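Pyrroline-5-carboxylate reductase catalytic N-terminal domain-containing protein (Sinorhizobium meliloti, PDB 4HUJ) is of unknown function but probably binds a dinucleotide cofactor and acts as an oxidoreductase. Local coordinates at residues G128-S131 with T132-V135; G197-A200 with A201-P204. All blocks are in the same frame, centred on the assembly; numbering follows the deposited sequence.

Overall arrangement
Following the chain from the N terminus, the first strands build a parallel sheet consistent with a Rossmann-type fold, the last of these before contact 1 being strand 108-111. A long loop follows, and contact 1 (128-135) turns it into helix 131-138, which leads to strand 143-147. Strands 166-173 and 192-195 come later, and contact 2 (197-204) then opens helix 199-206. The two contacts are local and lie in series, so neither nests in nor crosses the other. Their centres are about 11 Å apart in space, and they touch. Leu130 CD2 packs on Gly203 CA at 3.8 Å, and Thr132 CG2 meets Leu199 CD1, also at 3.8 Å. The two helix starts are thereby packed together.

Contact 1. Residues G128-S131 with T132-V135; sequences GRLS and TEIV
Leu130 and Glu133 meet in a local contact at the start of helix 131-138, where the loop after strand 108-111 ends. The Glu133 side chain folds back to the N-cap residue, Leu130. Glu133 OE1 accepts from Leu130 N at 3.1 Å, and the N-H arrives from above the carboxylate plane, 36° out of it. This is the N3-to-N-cap half of a capping box; leucine has no side-chain acceptor for the other half. Glu133 CG lies anti to the carbonyl carbon (chi1 -69°) and the chain then runs extended, which carries the carboxylate back to Leu130. The carboxylate crosses the Leu130 side chain at an angle, with Glu133 CD 3.7 Å from Leu130 CD1. Leu130 O takes Ile134 N at 3.2 Å and, weakly, Glu133 N. Ser131 O accepts from Val135 N at 3.0 Å in a nearly straight bond (170°). The helix joins parallel strands 108-111 and 143-147 of a sheet consistent with a Rossmann-type fold. Ile134 CG1 sits over one face of the Arg129 guanidinium, offset toward the rim, with Arg129 NH1 4.0 Å away. Arg129 NH2 forms a salt bridge with Glu137, one turn after Glu133. Thr132 OG1 is hydrogen-bonded to Asp111 and Lys146, which ties the first turn to both strands.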
ATOM      1  N   GLY A 128       9.188  16.932  12.736  1.00 22.62           N
ATOM      2  CA  GLY A 128      10.189  15.881  12.938  1.00 22.52           C
ATOM      3  C   GLY A 128       9.634  14.468  13.011  1.00 22.05           C
ATOM      4  O   GLY A 128      10.382  13.497  12.824  1.00 23.01           O
ATOM      5  N   ARG A 129       8.334  14.345  13.284  1.00 21.03           N
ATOM      6  CA  ARG A 129       7.668  13.042  13.371  1.00 19.92           C
ATOM      7  C   ARG A 129       7.618  12.373  12.005  1.00 18.62           C
ATOM      8  O   ARG A 129       7.561  13.050  10.978  1.00 18.59           O
ATOM      9  CB  ARG A 129       6.245  13.182  13.907  1.00 20.53           C
ATOM     10  CG  ARG A 129       6.138  13.749  15.319  1.00 22.23           C
ATOM     11  CD  ARG A 129       4.815  13.360  15.940  1.00 25.81           C
ATOM     12  NE  ARG A 129       4.764  11.929  16.234  1.00 28.30           N
ATOM     13  CZ  ARG A 129       3.650  11.251  16.490  1.00 29.08           C
ATOM     14  NH1 ARG A 129       2.471  11.863  16.487  1.00 29.37           N
ATOM     15  NH2 ARG A 129       3.718   9.951  16.749  1.00 31.23           N
ATOM     16  N   LEU A 130       7.637  11.046  11.999  1.00 16.50           N
ATOM     17  CA  LEU A 130       7.537  10.303  10.745  1.00 15.07           C
ATOM     18  C   LEU A 130       6.075  10.169  10.327  1.00 13.99           C
ATOM     19  O   LEU A 130       5.207   9.929  11.158  1.00 13.40           O
ATOM     20  CB  LEU A 130       8.197   8.929  10.889  1.00 15.01           C
ATOM     21  CG  LEU A 130       9.648   8.969  11.384  1.00 15.49           C
ATOM     22  CD1 LEU A 130      10.190   7.558  11.573  1.00 16.97           C
ATOM     23  CD2 LEU A 130      10.541   9.782  10.447  1.00 16.78           C
ATOM     24  N   SER A 131       5.800  10.322   9.034  1.00 12.85           N
ATOM     25  CA  SER A 131       4.416  10.276   8.564  1.00 12.59           C
ATOM     26  C   SER A 131       3.734   8.945   8.889  1.00 12.35           C
ATOM     27  O   SER A 131       2.560   8.923   9.254  1.00 12.30           O
ATOM     28  CB  SER A 131       4.325  10.582   7.066  1.00 12.43           C
ATOM     29  OG  SER A 131       5.104   9.674   6.310  1.00 12.12           O
ATOM     30  N   THR A 132       4.470   7.843   8.770  1.00 12.10           N
ATOM     31  CA  THR A 132       3.894   6.521   9.015  1.00 12.36           C
ATOM     32  C   THR A 132       3.626   6.283  10.510  1.00 12.95           C
ATOM     33  O   THR A 132       2.724   5.513  10.867  1.00 13.60           O
ATOM     34  CB  THR A 132       4.752   5.400   8.386  1.00 12.10           C
ATOM     35  OG1 THR A 132       4.861   5.639   6.979  1.00 12.08           O
ATOM     36  CG2 THR A 132       4.109   4.036   8.593  1.00 11.80           C
ATOM     37  N   GLU A 133       4.391   6.952  11.371  1.00 13.43           N
ATOM     38  CA  GLU A 133       4.121   6.946  12.822  1.00 14.61           C
ATOM     39  C   GLU A 133       2.803   7.655  13.136  1.00 14.52           C
ATOM     40  O   GLU A 133       2.035   7.191  13.986  1.00 14.24           O
ATOM     41  CB  GLU A 133       5.255   7.615  13.609  1.00 15.15           C
ATOM     42  CG  GLU A 133       6.584   6.865  13.631  1.00 18.31           C
ATOM     43  CD  GLU A 133       7.705   7.655  14.329  1.00 22.95           C
ATOM     44  OE1 GLU A 133       7.705   8.921  14.298  1.00 24.50           O
ATOM     45  OE2 GLU A 133       8.598   7.005  14.911  1.00 25.59           O
ATOM     46  N   ILE A 134       2.559   8.780  12.458  1.00 14.79           N
ATOM     47  CA  ILE A 134       1.293   9.516  12.578  1.00 15.11           C
ATOM     48  C   ILE A 134       0.126   8.653  12.092  1.00 15.07           C
ATOM     49  O   ILE A 134      -0.882   8.512  12.789  1.00 15.61           O
ATOM     50  CB  ILE A 134       1.331  10.882  11.829  1.00 15.32           C
ATOM     51  CG1 ILE A 134       2.354  11.819  12.491  1.00 15.47           C
ATOM     52  CG2 ILE A 134      -0.068  11.528  11.790  1.00 15.46           C
ATOM     53  CD1 ILE A 134       2.705  13.066  11.694  1.00 17.62           C
ATOM     54  N   VAL A 135       0.274   8.057  10.911  1.00 15.08           N
ATOM     55  CA  VAL A 135      -0.740   7.129  10.389  1.00 15.28           C
ATOM     56  C   VAL A 135      -0.997   5.981  11.385  1.00 15.87           C
ATOM     57  O   VAL A 135      -2.148   5.605  11.616  1.00 16.01           O
ATOM     58  CB  VAL A 135      -0.353   6.592   8.979  1.00 15.25           C
ATOM     59  CG1 VAL A 135      -1.285   5.468   8.528  1.00 15.50           C
ATOM     60  CG2 VAL A 135      -0.370   7.732   7.959  1.00 14.66           C
TER

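Contact 2. Residues G197-A200 with A201-P204; sequences GTLA and ASGP
Thr198 is the N-cap of helix 199-206, which follows strand 192-195, and its side chain caps the N-H of Ala201. Thr198 OG1 accepts from Ala201 N at 3.1 Å, with an N-H to oxygen angle of 153°. The hydroxyl stands between the backbone N and the carbonyl carbon of its own residue (chi1 64°), which turns it to the amide three residues on. Ala201 CB rests against Thr198 OG1 at 3.5 Å. Thr198 O takes Ser202 N at 3.0 Å and so closes the first turn. The bonds one residue further on are weaker: Gly203 N is shared between Leu199 O and Ala200 O. Pro204 has no N-H to offer Ala200 O, and the helix kinks there; Pro204 CD lies 3.6 Å from Ala200 O instead. Outside the turn, Asn174 OD1 accepts from Leu199 N, and Gly197 is bonded through its backbone to Gly173. These bonds join the start of the helix to the end of strand 166-173 and the residue after it. Ser202 OG is hydrogen-bonded to Ser172 OG of that strand. A water bridges Ser202 OG and Leu199 O, donating to Leu199 O at 2.9 Å and lying 2.8 Å from Ser202 OG.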
ATOM      1  N   GLY A 197      13.946  -2.538   7.927  1.00 11.33           N
ATOM      2  CA  GLY A 197      13.843  -2.593   9.379  1.00 11.37           C
ATOM      3  C   GLY A 197      12.701  -1.751   9.929  1.00 11.25           C
ATOM      4  O   GLY A 197      11.635  -1.673   9.322  1.00 11.18           O
ATOM      5  N   THR A 198      12.932  -1.124  11.082  1.00 11.51           N
ATOM      6  CA  THR A 198      11.906  -0.331  11.771  1.00 12.02           C
ATOM      7  C   THR A 198      11.537   0.959  11.050  1.00 11.60           C
ATOM      8  O   THR A 198      12.251   1.415  10.162  1.00 11.13           O
ATOM      9  CB  THR A 198      12.336   0.060  13.205  1.00 12.18           C
ATOM     10  OG1 THR A 198      13.493   0.910  13.154  1.00 12.51           O
ATOM     11  CG2 THR A 198      12.623  -1.172  14.033  1.00 13.74           C
ATOM     12  N   LEU A 199      10.419   1.564  11.453  1.00 11.43           N
ATOM     13  CA  LEU A 199      10.063   2.876  10.910  1.00 11.71           C
ATOM     14  C   LEU A 199      11.117   3.930  11.238  1.00 12.16           C
ATOM     15  O   LEU A 199      11.374   4.820  10.422  1.00 12.20           O
ATOM     16  CB  LEU A 199       8.687   3.334  11.409  1.00 11.59           C
ATOM     17  CG  LEU A 199       7.477   2.488  11.012  1.00 11.74           C
ATOM     18  CD1 LEU A 199       6.204   3.115  11.571  1.00 11.01           C
ATOM     19  CD2 LEU A 199       7.380   2.304   9.492  1.00 11.85           C
ATOM     20  N   ALA A 200      11.722   3.836  12.425  1.00 12.55           N
ATOM     21  CA  ALA A 200      12.827   4.723  12.786  1.00 12.59           C
ATOM     22  C   ALA A 200      13.993   4.569  11.817  1.00 12.62           C
ATOM     23  O   ALA A 200      14.572   5.560  11.381  1.00 13.05           O
ATOM     24  CB  ALA A 200      13.291   4.483  14.220  1.00 13.10           C
ATOM     25  N   ALA A 201      14.319   3.326  11.472  1.00 12.38           N
ATOM     26  CA  ALA A 201      15.435   3.042  10.570  1.00 12.25           C
ATOM     27  C   ALA A 201      15.164   3.541   9.150  1.00 12.48           C
ATOM     28  O   ALA A 201      16.079   4.008   8.470  1.00 12.12           O
ATOM     29  CB  ALA A 201      15.753   1.544  10.559  1.00 12.57           C
ATOM     30  N   SER A 202      13.907   3.450   8.717  1.00 12.09           N
ATOM     31  CA  SER A 202      13.541   3.857   7.357  1.00 12.11           C
ATOM     32  C   SER A 202      13.196   5.342   7.220  1.00 12.26           C
ATOM     33  O   SER A 202      13.134   5.859   6.104  1.00 12.90           O
ATOM     34  CB  SER A 202      12.385   3.007   6.839  1.00 11.93           C
ATOM     35  OG  SER A 202      11.141   3.425   7.393  1.00 12.01           O
ATOM     36  N   GLY A 203      12.981   6.023   8.342  1.00 12.65           N
ATOM     37  CA  GLY A 203      12.623   7.447   8.334  1.00 12.88           C
ATOM     38  C   GLY A 203      13.481   8.337   7.435  1.00 13.13           C
ATOM     39  O   GLY A 203      12.953   9.038   6.568  1.00 13.54           O
ATOM     40  N   PRO A 204      14.810   8.327   7.633  1.00 13.09           N
ATOM     41  CA  PRO A 204      15.644   9.197   6.802  1.00 12.60           C
ATOM     42  C   PRO A 204      15.981   8.642   5.414  1.00 12.16           C
ATOM     43  O   PRO A 204      16.756   9.268   4.689  1.00 11.84           O
ATOM     44  CB  PRO A 204      16.918   9.366   7.634  1.00 13.24           C
ATOM     45  CG  PRO A 204      16.983   8.178   8.487  1.00 13.46           C
ATOM     46  CD  PRO A 204      15.584   7.688   8.713  1.00 13.02           C
TER
HETATM   47  O   HOH W   1       9.609   5.608   8.232  1.00 15.41           O